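Side-chain contacts in angiotensin-converting enzyme (Anopheles gambiae, PDB 6S1Y), which is a zinc metallopeptidase of the mosquito, probably removing dipeptides from the carboxyl ends of peptide substrates as its relatives do: residues A[437-440]-A[441-444]; A[449-452]-A[453-456]; A[456-459]-A[460-463]. One frame throughout, in Å; residues are numbered along the deposited sequence.

Interaction 1 (A[437-440]-A[441-444])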
ATOM      1  N   THR A 437      -6.274  10.820  -1.508  1.00 38.97           N
ATOM      2  CA  THR A 437      -5.787  12.150  -1.165  1.00 40.84           C
ATOM      3  C   THR A 437      -4.266  12.241  -1.220  1.00 41.11           C
ATOM      4  O   THR A 437      -3.724  13.326  -1.431  1.00 42.50           O
ATOM      5  CB  THR A 437      -6.252  12.572   0.232  1.00 39.00           C
ATOM      6  OG1 THR A 437      -5.860  11.575   1.174  1.00 43.41           O
ATOM      7  CG2 THR A 437      -7.754  12.727   0.297  1.00 40.10           C
ATOM      8  N   LEU A 438      -3.556  11.139  -0.997  1.00 41.93           N
ATOM      9  CA  LEU A 438      -2.097  11.232  -0.965  1.00 43.28           C
ATOM     10  C   LEU A 438      -1.524  11.578  -2.343  1.00 42.76           C
ATOM     11  O   LEU A 438      -0.605  12.401  -2.447  1.00 40.64           O
ATOM     12  CB  LEU A 438      -1.480   9.933  -0.458  1.00 42.99           C
ATOM     13  CG  LEU A 438      -1.365   9.728   1.044  1.00 44.27           C
ATOM     14  CD1 LEU A 438      -0.273   8.705   1.322  1.00 46.02           C
ATOM     15  CD2 LEU A 438      -1.043  11.036   1.749  1.00 44.32           C
ATOM     16  N   ASP A 439      -2.018  10.944  -3.403  1.00 41.66           N
ATOM     17  CA  ASP A 439      -1.495  11.303  -4.713  1.00 43.35           C
ATOM     18  C   ASP A 439      -2.218  12.487  -5.325  1.00 43.18           C
ATOM     19  O   ASP A 439      -1.592  13.262  -6.056  1.00 43.33           O
ATOM     20  CB  ASP A 439      -1.500  10.083  -5.633  1.00 43.76           C
ATOM     21  CG  ASP A 439      -0.237   9.205  -5.412  1.00 43.92           C
ATOM     22  OD1 ASP A 439       0.550   9.548  -4.506  1.00 41.98           O
ATOM     23  OD2 ASP A 439      -0.016   8.209  -6.141  1.00 45.30           O
ATOM     24  N   LYS A 440      -3.493  12.708  -5.015  1.00 41.66           N
ATOM     25  CA  LYS A 440      -4.096  13.957  -5.469  1.00 43.31           C
ATOM     26  C   LYS A 440      -3.294  15.126  -4.924  1.00 42.08           C
ATOM     27  O   LYS A 440      -2.986  16.068  -5.652  1.00 43.81           O
ATOM     28  CB  LYS A 440      -5.563  14.040  -5.048  1.00 44.85           C
ATOM     29  CG  LYS A 440      -6.347  15.185  -5.660  1.00 44.29           C
ATOM     30  CD  LYS A 440      -7.713  15.353  -4.963  1.00 50.50           C
ATOM     31  CE  LYS A 440      -8.584  16.480  -5.582  1.00 52.04           C
ATOM     32  NZ  LYS A 440      -9.182  16.070  -6.874  1.00 53.48           N
ATOM     33  N   TYR A 441      -2.879  15.045  -3.660  1.00 40.98           N
ATOM     34  CA  TYR A 441      -2.023  16.083  -3.102  1.00 41.83           C
ATOM     35  C   TYR A 441      -0.688  16.144  -3.830  1.00 42.71           C
ATOM     36  O   TYR A 441      -0.228  17.227  -4.219  1.00 42.69           O
ATOM     37  CB  TYR A 441      -1.798  15.848  -1.613  1.00 40.23           C
ATOM     38  CG  TYR A 441      -0.836  16.821  -0.994  1.00 39.91           C
ATOM     39  CD1 TYR A 441      -1.241  18.095  -0.659  1.00 41.26           C
ATOM     40  CD2 TYR A 441       0.484  16.469  -0.745  1.00 38.63           C
ATOM     41  CE1 TYR A 441      -0.367  18.993  -0.095  1.00 41.01           C
ATOM     42  CE2 TYR A 441       1.363  17.365  -0.169  1.00 39.40           C
ATOM     43  CZ  TYR A 441       0.929  18.623   0.155  1.00 39.47           C
ATOM     44  OH  TYR A 441       1.800  19.513   0.737  1.00 40.46           O
ATOM     45  N   ARG A 442      -0.033  14.994  -4.015  1.00 41.89           N
ATOM     46  CA  ARG A 442       1.301  15.038  -4.608  1.00 42.60           C
ATOM     47  C   ARG A 442       1.235  15.436  -6.076  1.00 42.35           C
ATOM     48  O   ARG A 442       2.103  16.173  -6.556  1.00 44.42           O
ATOM     49  CB  ARG A 442       2.018  13.700  -4.410  1.00 43.03           C
ATOM     50  CG  ARG A 442       2.474  13.530  -2.965  1.00 42.06           C
ATOM     51  CD  ARG A 442       3.457  12.361  -2.742  1.00 43.05           C
ATOM     52  NE  ARG A 442       2.858  11.036  -2.902  1.00 42.30           N
ATOM     53  CZ  ARG A 442       3.504   9.880  -2.719  1.00 44.10           C
ATOM     54  NH1 ARG A 442       4.797   9.833  -2.375  1.00 41.76           N
ATOM     55  NH2 ARG A 442       2.848   8.753  -2.888  1.00 44.26           N
ATOM     56  N   TRP A 443       0.207  14.996  -6.808  1.00 42.76           N
ATOM     57  CA  TRP A 443       0.037  15.493  -8.172  1.00 43.92           C
ATOM     58  C   TRP A 443      -0.042  17.016  -8.183  1.00 44.78           C
ATOM     59  O   TRP A 443       0.504  17.671  -9.081  1.00 45.80           O
ATOM     60  CB  TRP A 443      -1.225  14.934  -8.819  1.00 42.83           C
ATOM     61  CG  TRP A 443      -1.250  13.482  -8.966  1.00 43.40           C
ATOM     62  CD1 TRP A 443      -0.181  12.641  -8.964  1.00 44.48           C
ATOM     63  CD2 TRP A 443      -2.411  12.660  -9.120  1.00 45.07           C
ATOM     64  NE1 TRP A 443      -0.604  11.338  -9.116  1.00 44.67           N
ATOM     65  CE2 TRP A 443      -1.965  11.320  -9.210  1.00 43.57           C
ATOM     66  CE3 TRP A 443      -3.789  12.923  -9.200  1.00 45.34           C
ATOM     67  CZ2 TRP A 443      -2.842  10.250  -9.367  1.00 45.42           C
ATOM     68  CZ3 TRP A 443      -4.667  11.848  -9.347  1.00 44.79           C
ATOM     69  CH2 TRP A 443      -4.192  10.534  -9.429  1.00 46.14           C
ATOM     70  N   GLY A 444      -0.730  17.592  -7.192  1.00 42.76           N
ATOM     71  CA  GLY A 444      -0.885  19.028  -7.145  1.00 44.75           C
ATOM     72  C   GLY A 444       0.420  19.749  -6.892  1.00 45.86           C
ATOM     73  O   GLY A 444       0.671  20.809  -7.474  1.00 46.71           O
TER
HETATM   74  O   HOH W   1      -0.144   8.443  -8.939  1.00 45.98           O
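Helix 431-447 runs unbroken through 437-440 and 441-444, where the amides of Y441, R442, W443 and G444 donate to the carbonyl oxygens of T437, L438, D439 and K440 in successive i+4 to i hydrogen bonds. On one side of it, R442 reaches back one turn to D439. The guanidinium is turned side-on and brings both NE and NH2 to a single carboxylate oxygen: R442 NH2 lies 2.9 Å from D439 OD1 on the syn lone pair, while R442 NE meets D439 OD1 at 3.2 Å, nearly in line with the C-O bond. Neither bond is straight, and the two planar groups are twisted 41° apart. The bend at chi3 (-69°) folds the guanidinium back to the carboxylate. This i to i+3 salt bridge lies in a buried part of helix 431-447, in the largely helical ACE fold, with the side chain of neighbouring L438 about 7 Å from the bound γ-glutamyl ligand. D439 OD2 accepts hydrogen bonds from the backbone amides of Y494 and L495, while R442 NH2 also donates to V492 O, so the pair ties the helix to the segment that carries pocket residue Y494. The indole of W443 leans the other way: D439 CB sits over its five-membered ring, 4.1 Å from the centroid, in a CH-pi contact. A water in the indole plane accepts from W443 NE1 at 2.9 Å and donates to D439 OD2 at 2.8 Å.

Interaction 2 (A[449-452]-A[453-456])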
ATOM      1  N   ASP A 449      -0.031  23.309  -8.953  1.00 48.89           N
ATOM      2  CA  ASP A 449      -1.303  23.760  -8.404  1.00 48.72           C
ATOM      3  C   ASP A 449      -1.223  24.041  -6.911  1.00 49.71           C
ATOM      4  O   ASP A 449      -2.018  24.827  -6.394  1.00 52.59           O
ATOM      5  CB  ASP A 449      -2.392  22.711  -8.622  1.00 50.01           C
ATOM      6  CG  ASP A 449      -2.510  22.276 -10.056  1.00 54.78           C
ATOM      7  OD1 ASP A 449      -2.277  23.111 -10.964  1.00 58.01           O
ATOM      8  OD2 ASP A 449      -2.847  21.092 -10.279  1.00 56.54           O
ATOM      9  N   ILE A 450      -0.324  23.369  -6.191  1.00 48.12           N
ATOM     10  CA  ILE A 450      -0.146  23.560  -4.755  1.00 48.63           C
ATOM     11  C   ILE A 450       1.253  24.118  -4.534  1.00 50.82           C
ATOM     12  O   ILE A 450       2.247  23.438  -4.812  1.00 50.30           O
ATOM     13  CB  ILE A 450      -0.335  22.253  -3.968  1.00 47.28           C
ATOM     14  CG1 ILE A 450      -1.752  21.707  -4.124  1.00 46.57           C
ATOM     15  CG2 ILE A 450      -0.033  22.461  -2.492  1.00 46.38           C
ATOM     16  CD1 ILE A 450      -1.938  20.278  -3.517  1.00 44.65           C
ATOM     17  N   LYS A 451       1.334  25.345  -4.031  1.00 53.18           N
ATOM     18  CA  LYS A 451       2.624  26.021  -3.986  1.00 53.96           C
ATOM     19  C   LYS A 451       3.263  25.850  -2.621  1.00 51.15           C
ATOM     20  O   LYS A 451       2.584  25.531  -1.648  1.00 51.29           O
ATOM     21  CB  LYS A 451       2.472  27.516  -4.299  1.00 58.13           C
ATOM     22  CG  LYS A 451       1.640  27.850  -5.556  1.00 60.28           C
ATOM     23  CD  LYS A 451       2.457  27.895  -6.845  1.00 65.10           C
ATOM     24  CE  LYS A 451       1.703  28.684  -7.947  1.00 69.24           C
ATOM     25  NZ  LYS A 451       0.277  28.225  -8.105  1.00 67.14           N
ATOM     26  N   PRO A 452       4.576  26.073  -2.516  1.00 51.03           N
ATOM     27  CA  PRO A 452       5.271  25.812  -1.245  1.00 48.11           C
ATOM     28  C   PRO A 452       4.718  26.553  -0.035  1.00 49.92           C
ATOM     29  O   PRO A 452       4.794  26.032   1.087  1.00 46.67           O
ATOM     30  CB  PRO A 452       6.717  26.255  -1.553  1.00 49.75           C
ATOM     31  CG  PRO A 452       6.873  26.052  -3.054  1.00 47.64           C
ATOM     32  CD  PRO A 452       5.512  26.393  -3.622  1.00 50.23           C
ATOM     33  N   ARG A 453       4.184  27.754  -0.192  1.00 52.19           N
ATOM     34  CA  ARG A 453       3.746  28.479   0.996  1.00 53.50           C
ATOM     35  C   ARG A 453       2.367  28.036   1.470  1.00 50.88           C
ATOM     36  O   ARG A 453       1.903  28.523   2.499  1.00 50.81           O
ATOM     37  CB  ARG A 453       3.761  29.987   0.725  1.00 59.81           C
ATOM     38  CG  ARG A 453       2.804  30.407  -0.358  1.00 70.45           C
ATOM     39  CD  ARG A 453       3.078  31.824  -0.868  1.00 88.17           C
ATOM     40  NE  ARG A 453       2.687  31.950  -2.273  1.00 96.71           N
ATOM     41  CZ  ARG A 453       1.428  31.936  -2.707  1.00 99.35           C
ATOM     42  NH1 ARG A 453       0.419  31.803  -1.849  1.00 97.70           N
ATOM     43  NH2 ARG A 453       1.179  32.047  -4.007  1.00102.80           N
ATOM     44  N   GLU A 454       1.711  27.124   0.753  1.00 49.58           N
ATOM     45  CA  GLU A 454       0.453  26.532   1.193  1.00 50.39           C
ATOM     46  C   GLU A 454       0.552  25.008   1.297  1.00 47.25           C
ATOM     47  O   GLU A 454      -0.467  24.314   1.285  1.00 45.90           O
ATOM     48  CB  GLU A 454      -0.681  26.938   0.242  1.00 50.48           C
ATOM     49  CG  GLU A 454      -0.245  27.059  -1.204  1.00 55.05           C
ATOM     50  CD  GLU A 454      -1.393  27.092  -2.203  1.00 57.69           C
ATOM     51  OE1 GLU A 454      -1.195  26.548  -3.320  1.00 57.57           O
ATOM     52  OE2 GLU A 454      -2.469  27.653  -1.891  1.00 61.29           O
ATOM     53  N   TYR A 455       1.763  24.468   1.422  1.00 47.72           N
ATOM     54  CA  TYR A 455       1.942  23.015   1.406  1.00 45.40           C
ATOM     55  C   TYR A 455       1.130  22.332   2.505  1.00 43.85           C
ATOM     56  O   TYR A 455       0.468  21.314   2.265  1.00 43.52           O
ATOM     57  CB  TYR A 455       3.420  22.667   1.575  1.00 44.97           C
ATOM     58  CG  TYR A 455       4.253  22.575   0.312  1.00 44.11           C
ATOM     59  CD1 TYR A 455       3.691  22.634  -0.947  1.00 45.54           C
ATOM     60  CD2 TYR A 455       5.617  22.395   0.404  1.00 45.77           C
ATOM     61  CE1 TYR A 455       4.485  22.537  -2.079  1.00 48.39           C
ATOM     62  CE2 TYR A 455       6.410  22.288  -0.710  1.00 46.08           C
ATOM     63  CZ  TYR A 455       5.855  22.350  -1.934  1.00 46.83           C
ATOM     64  OH  TYR A 455       6.704  22.239  -3.002  1.00 50.33           O
ATOM     65  N   ASN A 456       1.160  22.873   3.722  1.00 42.54           N
ATOM     66  CA  ASN A 456       0.584  22.112   4.814  1.00 42.44           C
ATOM     67  C   ASN A 456      -0.929  22.257   4.872  1.00 43.83           C
ATOM     68  O   ASN A 456      -1.636  21.262   5.078  1.00 41.58           O
ATOM     69  CB  ASN A 456       1.203  22.508   6.152  1.00 41.31           C
ATOM     70  CG  ASN A 456       1.200  21.335   7.152  1.00 44.09           C
ATOM     71  OD1 ASN A 456       1.315  20.161   6.758  1.00 39.75           O
ATOM     72  ND2 ASN A 456       1.043  21.647   8.441  1.00 43.11           N
TER
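P452 lies flat against Y455 where the chain turns into helix 455-467, E454 being the N-cap residue. Its CA stands over the centre of the phenol ring, 3.4 Å from the centroid and only 8° off the ring normal, a close CH-pi contact. The pyrrolidine continues along the same face toward the hydroxyl end, with P452 CG 4.0 Å from Y455 CZ. Two further groups meet this ring: I450 O lies at its edge, in the ring plane, and I450 CG2 packs 4.0 Å from Y455 CD1. The phenol is held at its far end by Q172, which bonds to Y455 OH, while V445 of helix 431-447 touches both I450 and Y455, so the turn closes against the preceding helix. E454 works on the other side of the turn. Its backbone N donates to K451 O at 3.0 Å, and its side chain answers in the reverse direction by accepting from K451 N, a reciprocal pair that closes the turn. With chi1 at 35°, CG lies between the backbone N and the carbonyl carbon, and the extended chain beyond it runs alongside the K451 side chain, pointing the same way. The ammonium of K451 bonds instead to G448 O. The carboxylate bond is nearly straight: K451 N meets the anti lone pair of E454 OE1 at 2.9 Å, with an N-H...O angle of 169°.

Interaction 3 (A[456-459]-A[460-463])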
ATOM      1  N   ASN A 456       1.160  22.873   3.722  1.00 42.54           N
ATOM      2  CA  ASN A 456       0.584  22.112   4.814  1.00 42.44           C
ATOM      3  C   ASN A 456      -0.929  22.257   4.872  1.00 43.83           C
ATOM      4  O   ASN A 456      -1.636  21.262   5.078  1.00 41.58           O
ATOM      5  CB  ASN A 456       1.203  22.508   6.152  1.00 41.31           C
ATOM      6  CG  ASN A 456       1.200  21.335   7.152  1.00 44.09           C
ATOM      7  OD1 ASN A 456       1.315  20.161   6.758  1.00 39.75           O
ATOM      8  ND2 ASN A 456       1.043  21.647   8.441  1.00 43.11           N
ATOM      9  N   CYS A 457      -1.461  23.466   4.680  1.00 42.46           N
ATOM     10  CA  CYS A 457      -2.908  23.598   4.815  1.00 43.55           C
ATOM     11  C   CYS A 457      -3.658  23.029   3.610  1.00 41.45           C
ATOM     12  O   CYS A 457      -4.784  22.560   3.776  1.00 41.43           O
ATOM     13  CB  CYS A 457      -3.272  25.058   5.116  1.00 48.47           C
ATOM     14  SG  CYS A 457      -2.805  25.508   6.909  1.00 64.56           S
ATOM     15  N   LYS A 458      -3.066  22.990   2.417  1.00 40.06           N
ATOM     16  CA  LYS A 458      -3.734  22.281   1.328  1.00 43.54           C
ATOM     17  C   LYS A 458      -3.707  20.768   1.549  1.00 41.61           C
ATOM     18  O   LYS A 458      -4.628  20.060   1.131  1.00 41.55           O
ATOM     19  CB  LYS A 458      -3.115  22.648  -0.026  1.00 47.09           C
ATOM     20  CG  LYS A 458      -3.651  23.990  -0.601  1.00 51.92           C
ATOM     21  CD  LYS A 458      -5.125  23.885  -0.973  1.00 63.09           C
ATOM     22  CE  LYS A 458      -5.649  25.115  -1.737  1.00 68.53           C
ATOM     23  NZ  LYS A 458      -6.779  24.743  -2.658  1.00 69.06           N
ATOM     24  N   PHE A 459      -2.690  20.253   2.240  1.00 41.73           N
ATOM     25  CA  PHE A 459      -2.697  18.845   2.630  1.00 38.82           C
ATOM     26  C   PHE A 459      -3.852  18.546   3.579  1.00 38.86           C
ATOM     27  O   PHE A 459      -4.730  17.722   3.283  1.00 37.39           O
ATOM     28  CB  PHE A 459      -1.371  18.490   3.279  1.00 38.45           C
ATOM     29  CG  PHE A 459      -1.312  17.083   3.814  1.00 40.07           C
ATOM     30  CD1 PHE A 459      -1.209  15.998   2.949  1.00 38.11           C
ATOM     31  CD2 PHE A 459      -1.288  16.856   5.175  1.00 38.32           C
ATOM     32  CE1 PHE A 459      -1.125  14.699   3.435  1.00 39.60           C
ATOM     33  CE2 PHE A 459      -1.201  15.582   5.670  1.00 37.70           C
ATOM     34  CZ  PHE A 459      -1.125  14.487   4.792  1.00 38.40           C
ATOM     35  N   TRP A 460      -3.885  19.230   4.726  1.00 38.52           N
ATOM     36  CA  TRP A 460      -4.918  18.935   5.709  1.00 38.22           C
ATOM     37  C   TRP A 460      -6.306  19.321   5.207  1.00 38.74           C
ATOM     38  O   TRP A 460      -7.303  18.725   5.623  1.00 38.54           O
ATOM     39  CB  TRP A 460      -4.605  19.641   7.027  1.00 39.87           C
ATOM     40  CG  TRP A 460      -3.428  19.041   7.738  1.00 38.86           C
ATOM     41  CD1 TRP A 460      -2.238  19.650   8.056  1.00 39.28           C
ATOM     42  CD2 TRP A 460      -3.327  17.694   8.219  1.00 40.23           C
ATOM     43  NE1 TRP A 460      -1.395  18.747   8.711  1.00 39.99           N
ATOM     44  CE2 TRP A 460      -2.042  17.544   8.808  1.00 39.53           C
ATOM     45  CE3 TRP A 460      -4.192  16.595   8.200  1.00 40.38           C
ATOM     46  CZ2 TRP A 460      -1.627  16.353   9.382  1.00 39.35           C
ATOM     47  CZ3 TRP A 460      -3.759  15.404   8.765  1.00 39.82           C
ATOM     48  CH2 TRP A 460      -2.491  15.301   9.350  1.00 39.60           C
ATOM     49  N   GLU A 461      -6.396  20.291   4.296  1.00 39.69           N
ATOM     50  CA  GLU A 461      -7.690  20.633   3.717  1.00 42.39           C
ATOM     51  C   GLU A 461      -8.207  19.480   2.865  1.00 39.68           C
ATOM     52  O   GLU A 461      -9.391  19.124   2.945  1.00 37.73           O
ATOM     53  CB  GLU A 461      -7.589  21.934   2.894  1.00 42.98           C
ATOM     54  CG  GLU A 461      -8.865  22.294   2.129  1.00 45.16           C
ATOM     55  CD  GLU A 461      -8.691  23.508   1.202  1.00 54.96           C
ATOM     56  OE1 GLU A 461      -8.335  23.315   0.018  1.00 58.54           O
ATOM     57  OE2 GLU A 461      -8.889  24.654   1.668  1.00 56.03           O
ATOM     58  N   MET A 462      -7.333  18.868   2.061  1.00 39.14           N
ATOM     59  CA  MET A 462      -7.764  17.721   1.264  1.00 39.98           C
ATOM     60  C   MET A 462      -8.093  16.518   2.149  1.00 39.36           C
ATOM     61  O   MET A 462      -9.084  15.823   1.912  1.00 38.38           O
ATOM     62  CB  MET A 462      -6.680  17.364   0.237  1.00 41.91           C
ATOM     63  CG  MET A 462      -6.619  18.325  -0.965  1.00 54.70           C
ATOM     64  SD  MET A 462      -5.383  17.863  -2.223  1.00 58.70           S
ATOM     65  CE  MET A 462      -5.619  16.123  -2.115  1.00 42.22           C
ATOM     66  N   ARG A 463      -7.284  16.255   3.179  1.00 39.42           N
ATOM     67  CA  ARG A 463      -7.610  15.145   4.075  1.00 39.23           C
ATOM     68  C   ARG A 463      -8.988  15.350   4.705  1.00 38.86           C
ATOM     69  O   ARG A 463      -9.770  14.397   4.858  1.00 39.08           O
ATOM     70  CB  ARG A 463      -6.538  14.990   5.163  1.00 37.62           C
ATOM     71  CG  ARG A 463      -5.108  14.699   4.660  1.00 38.03           C
ATOM     72  CD  ARG A 463      -4.876  13.238   4.251  1.00 39.52           C
ATOM     73  NE  ARG A 463      -5.253  12.347   5.340  1.00 40.63           N
ATOM     74  CZ  ARG A 463      -6.315  11.543   5.319  1.00 39.71           C
ATOM     75  NH1 ARG A 463      -7.107  11.455   4.241  1.00 39.54           N
ATOM     76  NH2 ARG A 463      -6.579  10.832   6.384  1.00 40.30           N
TER
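F459 turns the edge of its ring into the face of the neighbouring W460 indole, with CD2 and CE2 overlying the fused bicycle. The pair is a T-shaped (edge-to-face) stack on helix 455-467, one of the helices of the ACE fold: the F459 ring and the six-membered ring of W460 have centroids 4.8 Å apart and planes inclined at 69°. CG of F459 stands anti to the backbone N (chi1 176°), whereas that of W460 is anti to the carbonyl carbon, and these different settings let adjacent residues bring their rings together. One turn on, R463 CG lies over the face of the F459 ring, 4.1 Å from its centroid, in a CH-pi contact, and its aliphatic chain follows the phenyl in the same direction before NH1 bonds to S467 OG. F459 thereby offers its edge to one residue and a face to another.

N456 runs beside the indole from the preceding turn, its amide plane 74° from the ring plane and ND2 at the ring edge. The polar ends of both side chains engage D481: N456 OD1 accepts from the backbone N of D481, and W460 NE1 donates to D481 OD2. Beside N456, C457 is joined to C602 by a disulfide, linking this helix covalently to the C-terminal tail. On the more exposed side, K458 and E461 extend side by side in a loose salt bridge, where K458 NZ makes a weak, long hydrogen bond of 3.4 Å to E461 OE1.

How the interactions relate
The three contacts follow one another along two consecutive helices and the loop that connects them. Interaction 1 lies on helix 431-447, interaction 2 forms the link and the start of helix 455-467, and interaction 3, which shares N456 with it, continues up that second helix. Their centres are 9 to 12 Å apart. Y441 joins them all: its hydroxyl bonds to Y455 O, and its ring meets F459 edge-to-face. The backbone pair of G444 O with I450 N, 3.0 Å apart, probably closes the link further. From interaction 1, about 15 Å from the chain centre, the chain runs out to interaction 2 at about 25 Å and returns to about 21 Å in interaction 3; interaction 1 comes nearest the bound ligand.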